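WbmS, polysaccharide deacetylase involved in O-antigen biosynthesis (Bordetella bronchiseptica, PDB 3HFT) probably removes acetyl groups from a sugar chain during O-antigen biosynthesis, as a zinc-binding member of the polysaccharide deacetylase family. Local coordinates at residues N203-H208 and R246-S251; N137-R142 and D147-V152. All coordinates share one frame; numbering follows the deposited sequence.

Contact 1: N203-H208 and R246-S251. With EDO (1,2-ethanediol), chain F.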
ATOM      1  N   ASN A 203      14.531   8.089   1.698  1.00 30.10           N
ATOM      2  CA  ASN A 203      15.171   6.771   1.620  1.00 32.89           C
ATOM      3  C   ASN A 203      14.991   5.946   2.891  1.00 33.63           C
ATOM      4  O   ASN A 203      15.768   6.087   3.854  1.00 34.88           O
ATOM      5  CB  ASN A 203      16.668   6.961   1.373  1.00 32.57           C
ATOM      6  CG  ASN A 203      16.958   7.739   0.106  1.00 34.03           C
ATOM      7  OD1 ASN A 203      17.091   7.137  -0.979  1.00 34.31           O
ATOM      8  ND2 ASN A 203      17.149   9.064   0.233  1.00 28.73           N
ATOM      9  N   VAL A 204      13.937   5.140   2.936  1.00 31.59           N
ATOM     10  CA  VAL A 204      13.645   4.318   4.098  1.00 31.24           C
ATOM     11  C   VAL A 204      14.017   2.873   3.746  1.00 33.91           C
ATOM     12  O   VAL A 204      13.616   2.345   2.684  1.00 31.76           O
ATOM     13  CB  VAL A 204      12.163   4.438   4.544  1.00 31.77           C
ATOM     14  CG1 VAL A 204      11.935   3.661   5.849  1.00 33.10           C
ATOM     15  CG2 VAL A 204      11.727   5.904   4.680  1.00 28.93           C
ATOM     16  N   LEU A 205      14.827   2.254   4.610  1.00 30.24           N
ATOM     17  CA  LEU A 205      15.240   0.863   4.417  1.00 33.81           C
ATOM     18  C   LEU A 205      14.760   0.068   5.614  1.00 34.53           C
ATOM     19  O   LEU A 205      14.714   0.597   6.736  1.00 36.18           O
ATOM     20  CB  LEU A 205      16.764   0.746   4.265  1.00 32.85           C
ATOM     21  CG  LEU A 205      17.408   1.426   3.054  1.00 35.57           C
ATOM     22  CD1 LEU A 205      17.800   2.892   3.369  1.00 31.40           C
ATOM     23  CD2 LEU A 205      18.646   0.691   2.592  1.00 35.27           C
ATOM     24  N   ASP A 206      14.391  -1.189   5.379  1.00 32.57           N
ATOM     25  CA  ASP A 206      13.900  -2.081   6.414  1.00 32.16           C
ATOM     26  C   ASP A 206      14.802  -3.312   6.549  1.00 33.24           C
ATOM     27  O   ASP A 206      14.961  -4.088   5.590  1.00 33.87           O
ATOM     28  CB  ASP A 206      12.492  -2.526   6.064  1.00 30.88           C
ATOM     29  CG  ASP A 206      11.829  -3.380   7.143  1.00 38.46           C
ATOM     30  OD1 ASP A 206      12.366  -3.488   8.271  1.00 36.79           O
ATOM     31  OD2 ASP A 206      10.709  -3.884   6.840  1.00 38.58           O
ATOM     32  N   PHE A 207      15.367  -3.487   7.745  1.00 32.07           N
ATOM     33  CA  PHE A 207      16.201  -4.659   8.073  1.00 34.40           C
ATOM     34  C   PHE A 207      15.568  -5.479   9.199  1.00 33.54           C
ATOM     35  O   PHE A 207      14.906  -4.937  10.062  1.00 34.75           O
ATOM     36  CB  PHE A 207      17.579  -4.233   8.556  1.00 35.33           C
ATOM     37  CG  PHE A 207      18.450  -3.599   7.500  1.00 32.30           C
ATOM     38  CD1 PHE A 207      18.399  -2.242   7.255  1.00 32.85           C
ATOM     39  CD2 PHE A 207      19.367  -4.372   6.786  1.00 33.12           C
ATOM     40  CE1 PHE A 207      19.252  -1.665   6.293  1.00 32.59           C
ATOM     41  CE2 PHE A 207      20.193  -3.810   5.822  1.00 35.37           C
ATOM     42  CZ  PHE A 207      20.121  -2.454   5.572  1.00 33.47           C
ATOM     43  N   HIS A 208      15.825  -6.775   9.189  1.00 33.44           N
ATOM     44  CA  HIS A 208      15.442  -7.679  10.277  1.00 33.56           C
ATOM     45  C   HIS A 208      16.705  -8.131  11.009  1.00 32.60           C
ATOM     46  O   HIS A 208      17.673  -8.541  10.377  1.00 33.11           O
ATOM     47  CB  HIS A 208      14.703  -8.902   9.743  1.00 33.49           C
ATOM     48  CG  HIS A 208      13.454  -8.556   9.002  1.00 35.22           C
ATOM     49  ND1 HIS A 208      13.460  -8.212   7.661  1.00 34.61           N
ATOM     50  CD2 HIS A 208      12.177  -8.434   9.422  1.00 36.19           C
ATOM     51  CE1 HIS A 208      12.224  -7.917   7.289  1.00 42.10           C
ATOM     52  NE2 HIS A 208      11.427  -8.030   8.340  1.00 38.07           N
ATOM     53  N   ARG A 246      24.077  -8.154   6.306  1.00 30.99           N
ATOM     54  CA  ARG A 246      24.939  -7.545   7.306  1.00 31.31           C
ATOM     55  C   ARG A 246      26.032  -6.699   6.661  1.00 34.00           C
ATOM     56  O   ARG A 246      26.271  -5.557   7.062  1.00 32.67           O
ATOM     57  CB  ARG A 246      25.599  -8.617   8.166  1.00 33.35           C
ATOM     58  CG  ARG A 246      26.329  -8.102   9.385  1.00 33.27           C
ATOM     59  CD  ARG A 246      27.075  -9.252  10.041  1.00 33.12           C
ATOM     60  NE  ARG A 246      27.624  -8.876  11.330  1.00 34.20           N
ATOM     61  CZ  ARG A 246      26.936  -8.808  12.468  1.00 36.83           C
ATOM     62  NH1 ARG A 246      25.661  -9.058  12.506  1.00 31.65           N
ATOM     63  NH2 ARG A 246      27.536  -8.448  13.578  1.00 35.15           N
ATOM     64  N   THR A 247      26.705  -7.242   5.659  1.00 33.78           N
ATOM     65  CA  THR A 247      27.777  -6.496   5.012  1.00 32.31           C
ATOM     66  C   THR A 247      27.204  -5.300   4.225  1.00 33.83           C
ATOM     67  O   THR A 247      27.832  -4.261   4.158  1.00 31.83           O
ATOM     68  CB  THR A 247      28.658  -7.375   4.139  1.00 34.79           C
ATOM     69  OG1 THR A 247      27.876  -7.951   3.107  1.00 34.51           O
ATOM     70  CG2 THR A 247      29.363  -8.470   4.970  1.00 34.13           C
ATOM     71  N   PHE A 248      25.990  -5.428   3.696  1.00 32.37           N
ATOM     72  CA  PHE A 248      25.322  -4.315   3.018  1.00 34.25           C
ATOM     73  C   PHE A 248      25.108  -3.183   4.031  1.00 33.64           C
ATOM     74  O   PHE A 248      25.408  -2.032   3.762  1.00 33.29           O
ATOM     75  CB  PHE A 248      24.005  -4.820   2.446  1.00 35.75           C
ATOM     76  CG  PHE A 248      23.125  -3.773   1.792  1.00 33.99           C
ATOM     77  CD1 PHE A 248      22.152  -3.112   2.515  1.00 34.90           C
ATOM     78  CD2 PHE A 248      23.208  -3.527   0.426  1.00 36.89           C
ATOM     79  CE1 PHE A 248      21.310  -2.218   1.906  1.00 32.78           C
ATOM     80  CE2 PHE A 248      22.356  -2.633  -0.183  1.00 38.84           C
ATOM     81  CZ  PHE A 248      21.405  -1.977   0.563  1.00 36.07           C
ATOM     82  N   LEU A 249      24.583  -3.531   5.202  1.00 34.97           N
ATOM     83  CA  LEU A 249      24.328  -2.529   6.241  1.00 35.25           C
ATOM     84  C   LEU A 249      25.618  -1.938   6.725  1.00 35.00           C
ATOM     85  O   LEU A 249      25.714  -0.727   6.927  1.00 31.98           O
ATOM     86  CB  LEU A 249      23.598  -3.180   7.415  1.00 35.65           C
ATOM     87  CG  LEU A 249      23.336  -2.318   8.646  1.00 33.01           C
ATOM     88  CD1 LEU A 249      22.534  -1.037   8.344  1.00 31.65           C
ATOM     89  CD2 LEU A 249      22.610  -3.210   9.703  1.00 35.98           C
ATOM     90  N   GLN A 250      26.626  -2.774   6.947  1.00 32.13           N
ATOM     91  CA  GLN A 250      27.921  -2.247   7.398  1.00 33.38           C
ATOM     92  C   GLN A 250      28.538  -1.272   6.391  1.00 35.09           C
ATOM     93  O   GLN A 250      29.040  -0.229   6.785  1.00 34.92           O
ATOM     94  CB  GLN A 250      28.908  -3.380   7.730  1.00 31.75           C
ATOM     95  CG  GLN A 250      28.527  -4.135   8.994  1.00 32.71           C
ATOM     96  CD  GLN A 250      29.344  -5.399   9.170  1.00 38.06           C
ATOM     97  OE1 GLN A 250      29.544  -6.151   8.227  1.00 37.07           O
ATOM     98  NE2 GLN A 250      29.817  -5.625  10.368  1.00 39.92           N
ATOM     99  N   SER A 251      28.477  -1.585   5.097  1.00 36.79           N
ATOM    100  CA  SER A 251      28.999  -0.674   4.057  1.00 38.01           C
ATOM    101  C   SER A 251      28.236   0.621   3.965  1.00 37.86           C
ATOM    102  O   SER A 251      28.813   1.688   3.782  1.00 36.38           O
ATOM    103  CB  SER A 251      28.925  -1.307   2.681  1.00 39.94           C
ATOM    104  OG  SER A 251      29.782  -2.416   2.657  1.00 49.07           O
TER
HETATM  105  C1  EDO F 261       7.038  -6.856   6.963  1.00 45.88           C
HETATM  106  O1  EDO F 261       6.585  -8.080   7.579  1.00 36.55           O
HETATM  107  C2  EDO F 261       8.557  -6.786   7.125  1.00 48.48           C
HETATM  108  O2  EDO F 261       8.975  -7.154   8.475  1.00 40.66           O
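F207 is the main strand residue in this contact and meets both F248 and L249 of helix 246-251. The contact is wholly apolar. The strand and helix axes come within 11.0 Å and run at 142°, closer to antiparallel than to perpendicular.

The tip of the F207 ring points at the rim of F248, with CZ of F207 3.7 Å from CD1 of F248. CZ of F207 lies in the plane of the F248 ring, and CD1 of F248 sits at the edge of F207. The two rings therefore meet at their rims and do not stack. F248 has CG anti to its backbone N (chi1 176°), which carries its ring from the helix to the strand.

A CH-pi contact covers one face of F207. CD1 of L249 stands over it, 4.2 Å from the ring centroid and offset toward the rim. CB of the same leucine lies 3.8 Å from CE2 of F207, so L249 lies along the ring as well as over it.

The leucine-to-ring contact of L205 is smaller. CD2 of L205, two residues earlier on the strand, touches the edge of F248 at CE1, 4.0 Å away. W177, on the neighbouring strand 177-178, stacks on F248 and also meets F207.

Polar contacts lie elsewhere on the strand segment. NE2 of H208 donates to O2 of the 1,2-ethanediol, 2.6 Å and nearly straight at 164°. This small diol probably came from the crystallisation liquor. ND1 of H208 bonds D179, so both ring nitrogens are engaged in the crystal, one by the protein itself.

The interface itself rests on shape and dispersion, though R246 also anchors the helix to D55. H208 packs against the zinc ligand D46, probably beside the active site.

Contact 2: N137-R142 and D147-V152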
ATOM      1  N   ASN A 137      -7.384   4.102   9.892  1.00 36.66           N
ATOM      2  CA  ASN A 137      -8.300   4.911  10.737  1.00 36.18           C
ATOM      3  C   ASN A 137      -8.051   4.605  12.212  1.00 34.58           C
ATOM      4  O   ASN A 137      -7.983   5.508  13.057  1.00 34.45           O
ATOM      5  CB  ASN A 137      -9.781   4.621  10.398  1.00 36.83           C
ATOM      6  CG  ASN A 137     -10.234   5.253   9.083  1.00 41.84           C
ATOM      7  OD1 ASN A 137      -9.543   6.077   8.499  1.00 48.38           O
ATOM      8  ND2 ASN A 137     -11.418   4.867   8.619  1.00 46.89           N
HETATM    9  N   MSE A 138      -7.912   3.324  12.526  0.50 34.32           N
HETATM   10  CA  MSE A 138      -7.707   2.913  13.895  0.50 35.70           C
HETATM   11  C   MSE A 138      -6.322   3.302  14.402  0.50 34.98           C
HETATM   12  O   MSE A 138      -6.164   3.610  15.591  0.50 34.03           O
HETATM   13  CB  MSE A 138      -7.966   1.409  14.059  0.50 34.83           C
HETATM   14  CG  MSE A 138      -9.471   1.040  14.071  0.50 38.95           C
HETATM   15 SE   MSE A 138      -9.770  -0.790  14.653  0.38 41.02          SE
HETATM   16  CE  MSE A 138      -8.179  -0.917  15.594  0.50 31.92           C
ATOM     17  N   PHE A 139      -5.319   3.279  13.520  1.00 34.55           N
ATOM     18  CA  PHE A 139      -3.984   3.746  13.885  1.00 34.27           C
ATOM     19  C   PHE A 139      -4.107   5.200  14.341  1.00 35.34           C
ATOM     20  O   PHE A 139      -3.636   5.576  15.413  1.00 34.53           O
ATOM     21  CB  PHE A 139      -3.025   3.736  12.684  1.00 33.35           C
ATOM     22  CG  PHE A 139      -2.510   2.371  12.275  1.00 35.64           C
ATOM     23  CD1 PHE A 139      -2.565   1.282  13.114  1.00 34.35           C
ATOM     24  CD2 PHE A 139      -1.830   2.244  11.080  1.00 32.86           C
ATOM     25  CE1 PHE A 139      -2.017   0.048  12.713  1.00 36.55           C
ATOM     26  CE2 PHE A 139      -1.291   1.040  10.691  1.00 37.51           C
ATOM     27  CZ  PHE A 139      -1.402  -0.066  11.517  1.00 31.50           C
ATOM     28  N   GLY A 140      -4.785   5.996  13.521  1.00 36.04           N
ATOM     29  CA  GLY A 140      -4.966   7.427  13.773  1.00 37.25           C
ATOM     30  C   GLY A 140      -5.729   7.763  15.039  1.00 37.74           C
ATOM     31  O   GLY A 140      -5.344   8.657  15.765  1.00 36.91           O
ATOM     32  N   GLU A 141      -6.799   7.032  15.304  1.00 37.49           N
ATOM     33  CA  GLU A 141      -7.545   7.185  16.546  1.00 40.53           C
ATOM     34  C   GLU A 141      -6.634   6.930  17.746  1.00 38.45           C
ATOM     35  O   GLU A 141      -6.798   7.559  18.759  1.00 35.47           O
ATOM     36  CB  GLU A 141      -8.681   6.174  16.639  1.00 40.52           C
ATOM     37  CG  GLU A 141      -9.809   6.315  15.643  1.00 50.09           C
ATOM     38  CD  GLU A 141     -10.736   5.078  15.630  1.00 51.85           C
ATOM     39  OE1 GLU A 141     -10.593   4.180  16.513  1.00 60.07           O
ATOM     40  OE2 GLU A 141     -11.608   5.017  14.720  1.00 74.37           O
ATOM     41  N   ARG A 142      -5.696   5.996  17.637  1.00 36.55           N
ATOM     42  CA  ARG A 142      -4.768   5.696  18.741  1.00 37.75           C
ATOM     43  C   ARG A 142      -3.535   6.602  18.760  1.00 36.83           C
ATOM     44  O   ARG A 142      -2.544   6.323  19.437  1.00 39.68           O
ATOM     45  CB  ARG A 142      -4.338   4.226  18.722  1.00 39.12           C
ATOM     46  CG  ARG A 142      -5.305   3.263  19.384  1.00 46.70           C
ATOM     47  CD  ARG A 142      -6.373   2.858  18.453  1.00 59.37           C
ATOM     48  NE  ARG A 142      -7.318   1.878  18.984  1.00 66.15           N
ATOM     49  CZ  ARG A 142      -8.432   1.540  18.335  1.00 65.69           C
ATOM     50  NH1 ARG A 142      -8.724   2.110  17.159  1.00 57.92           N
ATOM     51  NH2 ARG A 142      -9.258   0.636  18.850  1.00 55.07           N
ATOM     52  N   ASP A 147       2.560   6.146   9.218  1.00 30.94           N
ATOM     53  CA  ASP A 147       2.359   4.815   8.672  1.00 31.56           C
ATOM     54  C   ASP A 147       3.517   4.446   7.723  1.00 32.82           C
ATOM     55  O   ASP A 147       3.840   5.209   6.813  1.00 35.53           O
ATOM     56  CB  ASP A 147       1.015   4.718   7.947  1.00 32.79           C
ATOM     57  CG  ASP A 147       0.864   3.408   7.213  1.00 34.85           C
ATOM     58  OD1 ASP A 147       1.345   3.339   6.045  1.00 35.85           O
ATOM     59  OD2 ASP A 147       0.281   2.472   7.816  1.00 41.08           O
ATOM     60  N   CYS A 148       4.147   3.296   7.957  1.00 31.76           N
ATOM     61  CA  CYS A 148       5.314   2.855   7.212  1.00 32.62           C
ATOM     62  C   CYS A 148       5.041   1.567   6.448  1.00 35.01           C
ATOM     63  O   CYS A 148       5.935   0.768   6.253  1.00 33.01           O
ATOM     64  CB  CYS A 148       6.498   2.656   8.162  1.00 32.69           C
ATOM     65  SG  CYS A 148       6.945   4.238   8.953  1.00 37.06           S
ATOM     66  N   ASN A 149       3.811   1.418   5.955  1.00 35.06           N
ATOM     67  CA  ASN A 149       3.350   0.164   5.318  1.00 34.74           C
ATOM     68  C   ASN A 149       3.422   0.058   3.784  1.00 33.95           C
ATOM     69  O   ASN A 149       3.196  -1.007   3.239  1.00 35.31           O
ATOM     70  CB  ASN A 149       1.903  -0.088   5.750  1.00 33.53           C
ATOM     71  CG  ASN A 149       1.829  -0.708   7.140  1.00 35.94           C
ATOM     72  OD1 ASN A 149       2.488  -1.692   7.386  1.00 34.38           O
ATOM     73  ND2 ASN A 149       1.004  -0.166   8.012  1.00 33.97           N
ATOM     74  N   ILE A 150       3.722   1.159   3.100  1.00 31.87           N
ATOM     75  CA  ILE A 150       3.836   1.165   1.622  1.00 32.46           C
ATOM     76  C   ILE A 150       5.287   0.927   1.200  1.00 34.23           C
ATOM     77  O   ILE A 150       6.185   1.725   1.542  1.00 33.70           O
ATOM     78  CB  ILE A 150       3.409   2.518   1.004  1.00 34.47           C
ATOM     79  CG1 ILE A 150       1.918   2.827   1.263  1.00 40.21           C
ATOM     80  CG2 ILE A 150       3.642   2.524  -0.555  1.00 30.58           C
ATOM     81  CD1 ILE A 150       0.994   1.994   0.503  1.00 41.80           C
ATOM     82  N   LEU A 151       5.511  -0.145   0.449  1.00 33.20           N
ATOM     83  CA  LEU A 151       6.810  -0.453  -0.078  1.00 33.16           C
ATOM     84  C   LEU A 151       6.788  -0.209  -1.572  1.00 33.99           C
ATOM     85  O   LEU A 151       6.115  -0.897  -2.305  1.00 32.50           O
ATOM     86  CB  LEU A 151       7.197  -1.899   0.227  1.00 36.75           C
ATOM     87  CG  LEU A 151       8.665  -2.344   0.053  1.00 35.54           C
ATOM     88  CD1 LEU A 151       8.841  -3.779   0.612  1.00 31.41           C
ATOM     89  CD2 LEU A 151       9.230  -2.270  -1.377  1.00 33.96           C
ATOM     90  N   VAL A 152       7.515   0.815  -2.028  1.00 31.88           N
ATOM     91  CA  VAL A 152       7.694   1.049  -3.443  1.00 30.54           C
ATOM     92  C   VAL A 152       9.170   0.784  -3.741  1.00 31.64           C
ATOM     93  O   VAL A 152      10.039   1.503  -3.276  1.00 32.86           O
ATOM     94  CB  VAL A 152       7.341   2.514  -3.837  1.00 33.18           C
ATOM     95  CG1 VAL A 152       7.590   2.702  -5.329  1.00 32.72           C
ATOM     96  CG2 VAL A 152       5.877   2.849  -3.437  1.00 30.31           C
TER
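The F139 ring meets D147 and N149 edge-on. Its CE2 atom lies 3.6 Å from OD2 of D147 and 3.7 Å from ND2 of N149. Both polar atoms lie in the plane of the ring, at its rim. The amide of N149 is nearly coplanar with the ring, at 22°, while the carboxylate of D147 is turned by 33°. The polarised C-H edge of the ring probably suits the carboxylate oxygen.

The two polar groups also hold each other. ND2 of N149 donates to OD2 of D147 at 2.7 Å, on the syn side but out of the carboxylate plane. The backbone N of N149 donates to OD1 of D147 at 3.1 Å, from above that plane. This second bond makes an Asx turn where the chain leaves the short strand 146-147. With CG opposite the backbone N (chi1 172°), the D147 carboxylate turns back beside N149. Helix 133-141 and this strand are consecutive elements, and F139 reaches from the helix to the turn. The N149 side chain is about 9 Å from the zinc ion of this deacetylase-family domain.

Further bonds position the pair. OD1 of D147 forms a salt bridge with R172. OD1 of N149 accepts from the backbone N of S126, so both ends of the amide are engaged. S126 and L144 also pack on F139. At the helix end, NH1 of R142 bridges to OE1 of E141 at 2.9 Å, and its NE pairs with D112. Farther along the loop, I150 packs against I150 of the second subunit.

How the contacts relate
From the N terminus, contact 2 comes first. It closes a short helix-to-strand connection, with only four residues between helix segment 137-142 and segment 147-152. Contact 1 opens later and closes a longer loop of 37 residues, which holds helices 209-214 and 219-224. The two loops follow in series and neither nest nor cross. Contact 1 ties the parallel sheet to the C-terminal helix 245-256. Contact 2 ties helix 133-141 to the chain leaving the small mixed sheet. Their centres are 22 Å apart, on opposite sides of the chain's centre. Their nearest atoms are about 6 Å apart and do not touch.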